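Local coordinates for protein putative SnoaL-like polyketide cyclase (Shewanella denitrificans, PDB 3LZA) that is of unproven function but may act as a SnoaL-like polyketide cyclase with an NTF2-type fold, at residues M134-Q137 and L138-Q141; S52-A55 and F56-S60. All blocks are in the same frame, centred on the assembly; numbering follows the deposited sequence.

Contact 1 of 2, residues M134-Q137 and L138-Q141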
loop_
_atom_site.group_PDB
_atom_site.type_symbol
_atom_site.label_atom_id
_atom_site.label_comp_id
_atom_site.label_asym_id
_atom_site.label_seq_id
_atom_site.Cartn_x
_atom_site.Cartn_y
_atom_site.Cartn_z
HETATM N N MSE A 134 -5.501 10.399 12.067
HETATM C CA MSE A 134 -4.612 11.014 13.073
HETATM C C MSE A 134 -5.154 12.366 13.516
HETATM O O MSE A 134 -5.206 12.660 14.708
HETATM C CB MSE A 134 -3.188 11.220 12.521
HETATM C CG MSE A 134 -2.176 11.651 13.586
HETATM SE SE MSE A 134 -0.466 11.936 12.758
HETATM C CE MSE A 134 -0.873 13.663 12.234
ATOM N N SER A 135 -5.538 13.183 12.545
ATOM C CA SER A 135 -6.098 14.495 12.811
ATOM C C SER A 135 -7.342 14.386 13.662
ATOM O O SER A 135 -7.481 15.147 14.607
ATOM C CB SER A 135 -6.457 15.222 11.516
ATOM O OG SER A 135 -6.858 16.552 11.807
ATOM N N ASP A 136 -8.247 13.465 13.310
ATOM C CA ASP A 136 -9.482 13.266 14.076
ATOM C C ASP A 136 -9.174 12.945 15.557
ATOM O O ASP A 136 -9.832 13.440 16.476
ATOM C CB ASP A 136 -10.316 12.104 13.498
ATOM C CG ASP A 136 -10.942 12.408 12.121
ATOM O OD1 ASP A 136 -11.122 13.594 11.735
ATOM O OD2 ASP A 136 -11.288 11.434 11.432
ATOM N N GLN A 137 -8.251 12.037 15.772
ATOM C CA GLN A 137 -7.832 11.659 17.131
ATOM C C GLN A 137 -7.209 12.832 17.902
ATOM O O GLN A 137 -7.581 13.107 19.058
ATOM C CB GLN A 137 -6.854 10.461 17.088
ATOM C CG GLN A 137 -7.468 9.085 16.776
ATOM C CD GLN A 137 -6.437 8.021 16.527
ATOM O OE1 GLN A 137 -5.358 8.062 17.096
ATOM N NE2 GLN A 137 -6.757 7.033 15.661
ATOM N N LEU A 138 -6.274 13.532 17.277
ATOM C CA LEU A 138 -5.685 14.731 17.895
ATOM C C LEU A 138 -6.681 15.852 18.222
ATOM O O LEU A 138 -6.514 16.529 19.244
ATOM C CB LEU A 138 -4.511 15.266 17.050
ATOM C CG LEU A 138 -3.237 14.433 16.979
ATOM C CD1 LEU A 138 -2.255 14.994 16.027
ATOM C CD2 LEU A 138 -2.582 14.344 18.373
ATOM N N GLN A 139 -7.733 16.053 17.406
ATOM C CA GLN A 139 -8.762 17.083 17.708
ATOM C C GLN A 139 -9.474 16.837 19.041
ATOM O O GLN A 139 -9.907 17.786 19.678
ATOM C CB GLN A 139 -9.818 17.169 16.605
ATOM C CG GLN A 139 -9.346 17.810 15.334
ATOM C CD GLN A 139 -10.350 17.648 14.192
ATOM O OE1 GLN A 139 -11.565 17.730 14.393
ATOM N NE2 GLN A 139 -9.835 17.387 12.995
ATOM N N SER A 140 -9.622 15.565 19.429
ATOM C CA SER A 140 -10.249 15.185 20.706
ATOM C C SER A 140 -9.299 15.250 21.915
ATOM O O SER A 140 -9.750 15.138 23.069
ATOM C CB SER A 140 -10.875 13.776 20.613
ATOM O OG SER A 140 -9.915 12.709 20.486
ATOM N N GLN A 141 -8.005 15.456 21.662
ATOM C CA GLN A 141 -7.015 15.526 22.732
ATOM C C GLN A 141 -6.559 16.964 23.001
ATOM O O GLN A 141 -6.902 17.913 22.278
ATOM C CB GLN A 141 -5.829 14.612 22.410
ATOM C CG GLN A 141 -6.221 13.138 22.269
ATOM C CD GLN A 141 -5.065 12.257 21.863
ATOM O OE1 GLN A 141 -3.999 12.292 22.483
ATOM N NE2 GLN A 141 -5.256 11.471 20.811
ATOM O OXT GLN A 141 -5.852 17.207 23.983
#

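Contact 2 of 2, residues S52-A55 and F56-S60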
loop_
_atom_site.group_PDB
_atom_site.type_symbol
_atom_site.label_atom_id
_atom_site.label_comp_id
_atom_site.label_asym_id
_atom_site.label_seq_id
_atom_site.Cartn_x
_atom_site.Cartn_y
_atom_site.Cartn_z
ATOM N N SER A 52 20.626 11.669 6.466
ATOM C CA SER A 52 19.396 12.485 6.465
ATOM C C SER A 52 18.226 11.742 7.073
ATOM O O SER A 52 17.390 12.370 7.724
ATOM C CB SER A 52 18.995 12.921 5.050
ATOM O OG SER A 52 20.012 13.775 4.506
ATOM N N ILE A 53 18.165 10.419 6.863
ATOM C CA ILE A 53 16.997 9.618 7.336
ATOM C C ILE A 53 17.121 9.503 8.863
ATOM O O ILE A 53 16.136 9.729 9.600
ATOM C CB ILE A 53 16.940 8.226 6.685
ATOM C CG1 ILE A 53 16.558 8.340 5.206
ATOM C CG2 ILE A 53 15.940 7.318 7.403
ATOM C CD1 ILE A 53 16.741 7.083 4.330
ATOM N N ILE A 54 18.312 9.131 9.331
ATOM C CA ILE A 54 18.559 9.015 10.765
ATOM C C ILE A 54 18.301 10.323 11.483
ATOM O O ILE A 54 17.666 10.318 12.536
ATOM C CB ILE A 54 19.948 8.453 11.083
ATOM C CG1 ILE A 54 20.077 7.012 10.569
ATOM C CG2 ILE A 54 20.239 8.528 12.593
ATOM C CD1 ILE A 54 19.320 6.003 11.318
ATOM N N ALA A 55 18.809 11.428 10.945
ATOM C CA ALA A 55 18.620 12.761 11.527
ATOM C C ALA A 55 17.136 13.137 11.642
ATOM O O ALA A 55 16.735 13.743 12.639
ATOM C CB ALA A 55 19.443 13.853 10.745
ATOM N N PHE A 56 16.326 12.765 10.652
ATOM C CA PHE A 56 14.882 13.014 10.667
ATOM C C PHE A 56 14.175 12.178 11.736
ATOM O O PHE A 56 13.309 12.666 12.431
ATOM C CB PHE A 56 14.273 12.782 9.250
ATOM C CG PHE A 56 12.762 12.672 9.238
ATOM C CD1 PHE A 56 11.968 13.802 9.432
ATOM C CD2 PHE A 56 12.146 11.465 9.005
ATOM C CE1 PHE A 56 10.556 13.692 9.399
ATOM C CE2 PHE A 56 10.762 11.355 8.978
ATOM C CZ PHE A 56 9.978 12.488 9.187
ATOM N N LEU A 57 14.574 10.920 11.879
ATOM C CA LEU A 57 13.966 10.044 12.850
ATOM C C LEU A 57 14.348 10.500 14.248
ATOM O O LEU A 57 13.532 10.469 15.148
ATOM C CB LEU A 57 14.427 8.592 12.633
ATOM C CG LEU A 57 13.897 7.903 11.386
ATOM C CD1 LEU A 57 14.490 6.493 11.283
ATOM C CD2 LEU A 57 12.359 7.875 11.297
ATOM N N GLN A 58 15.584 10.963 14.430
ATOM C CA GLN A 58 15.982 11.529 15.720
ATOM C C GLN A 58 15.146 12.746 16.118
ATOM O O GLN A 58 14.709 12.821 17.248
ATOM C CB GLN A 58 17.444 11.964 15.726
ATOM C CG GLN A 58 18.435 10.848 15.699
ATOM C CD GLN A 58 19.827 11.378 15.438
ATOM O OE1 GLN A 58 19.978 12.472 14.905
ATOM N NE2 GLN A 58 20.826 10.669 15.902
ATOM N N ARG A 59 14.961 13.700 15.211
ATOM C CA ARG A 59 14.131 14.883 15.488
ATOM C C ARG A 59 12.660 14.479 15.796
ATOM O O ARG A 59 12.037 15.022 16.720
ATOM C CB ARG A 59 14.131 15.836 14.278
ATOM C CG ARG A 59 15.452 16.546 14.034
ATOM C CD ARG A 59 15.336 17.681 12.981
ATOM N NE ARG A 59 14.902 17.235 11.650
ATOM C CZ ARG A 59 15.722 16.748 10.712
ATOM N NH1 ARG A 59 17.019 16.630 10.957
ATOM N NH2 ARG A 59 15.252 16.375 9.531
ATOM N N SER A 60 12.144 13.548 15.008
ATOM C CA SER A 60 10.732 13.126 15.075
ATOM C C SER A 60 10.390 12.388 16.343
ATOM O O SER A 60 9.328 12.616 16.935
ATOM C CB SER A 60 10.372 12.210 13.895
ATOM O OG SER A 60 10.521 12.847 12.666
HETATM O O HOH W 1 17.121 15.106 7.861
#

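Contact 1 of 2, residues M134-Q137 and L138-Q141
L138 N to M134 O (2.9 Å, N-H...O angle 175°) and Q139 N to S135 O (3.0 Å) are regular i to i+4 helix bonds, whereas Q137 O accepts S140 N through a weak bond at 3.2 Å and L138 O accepts Q141 N at 3.0 Å. Bonding thus changes from i+4 to i+3 near the C-terminus of the chain, on helix 131-139, the last helix of the NTF2-like fold, which lies against strand 102-115. M134 is selenomethionine; its side chain, with CG anti to the backbone N, runs alongside that of L138, CG and CD1 4.1 Å apart. Both face the strand, M134 meeting I107 and L138 meeting I103. Next along the chain, S135 OG receives a weak bond from Q139 NE2 (3.3 Å), one turn further on, on a side where Q139 is exposed.

Q137 O accepts from three groups, S140 OG, S140 N and Q141 NE2, the last two weakly. The Q141 amide has its stronger partner in D104 O of the strand; Q137 NE2 likewise binds A106 O, and Q141 OXT forms a salt bridge with K101. Chi1 of 68° sets S140 OG between its own backbone N and carbonyl carbon, turning the hydroxyl back toward Q137. From there S140 OG donates to Q137 O at 2.8 Å, tilted 18° from the carbonyl plane.

Contact 2 of 2, residues S52-A55 and F56-S60
I53 and L57, both buried, form the close-packed side of this helical stretch: I53 CG2 lies 4.2 Å from L57 CD1, and L57 CG sits 3.4 Å from I53 O. On this face L57 meets Y25 and L28 of helix 25-29, while I53 reaches Y32. I54 and Q58 border the packed face, both touching Y25, with Q58 exposed. I54 CG2, anti to its backbone N, approaches Q58 NE2 at 4.0 Å, an apolar methyl against an amide, and the two side chains cross at a slant.

All of this rides on four successive i to i+4 backbone bonds, from F56 N to S52 O through R59 N to A55 O, which identify an uninterrupted alpha-helical segment of helix 50-61 in the SnoaL-like, NTF2-type fold. The ring of F56 stacks with Y47 of strand 45-48, tying the helix to an outermost strand of the sheet within this chain. S60 OG, 3.4 Å above one face of the F56 ring and offset toward its rim, donates to F56 O; S60 N binds the same oxygen from the opposite face of the carbonyl plane.

The solvent side is looser and bridged by water. R59 bends at chi3 (-61°), bringing its guanidinium back along the helix with one face over A55 O, while NH1 comes within 3.7 Å of A55 CB. A water in the guanidinium plane accepts from R59 NH2 and donates to S52 O, both at 2.8 Å.

The two contacts occur in series along the chain, contact 2 on helix 50-61 and contact 1 on the C-terminal helix 131-139, with strands 66-77, 80-93, 102-115 and 122-129 between them. Their centres are 24 Å apart and their nearest atoms about 11 Å, so they do not touch. Both reach the same six-stranded mixed sheet, at different places: contact 1 lies along the inner strand 102-115, while F56 of contact 2 stacks on Y47 of strand 45-48, an outermost strand within the chain. Contact 1, at the surface, lies 20 Å from the chain centre and the partly buried contact 2 only 11 Å, consistent with a peripheral C-terminal helix and a helix nearer the middle of the cone-like NTF2 fold.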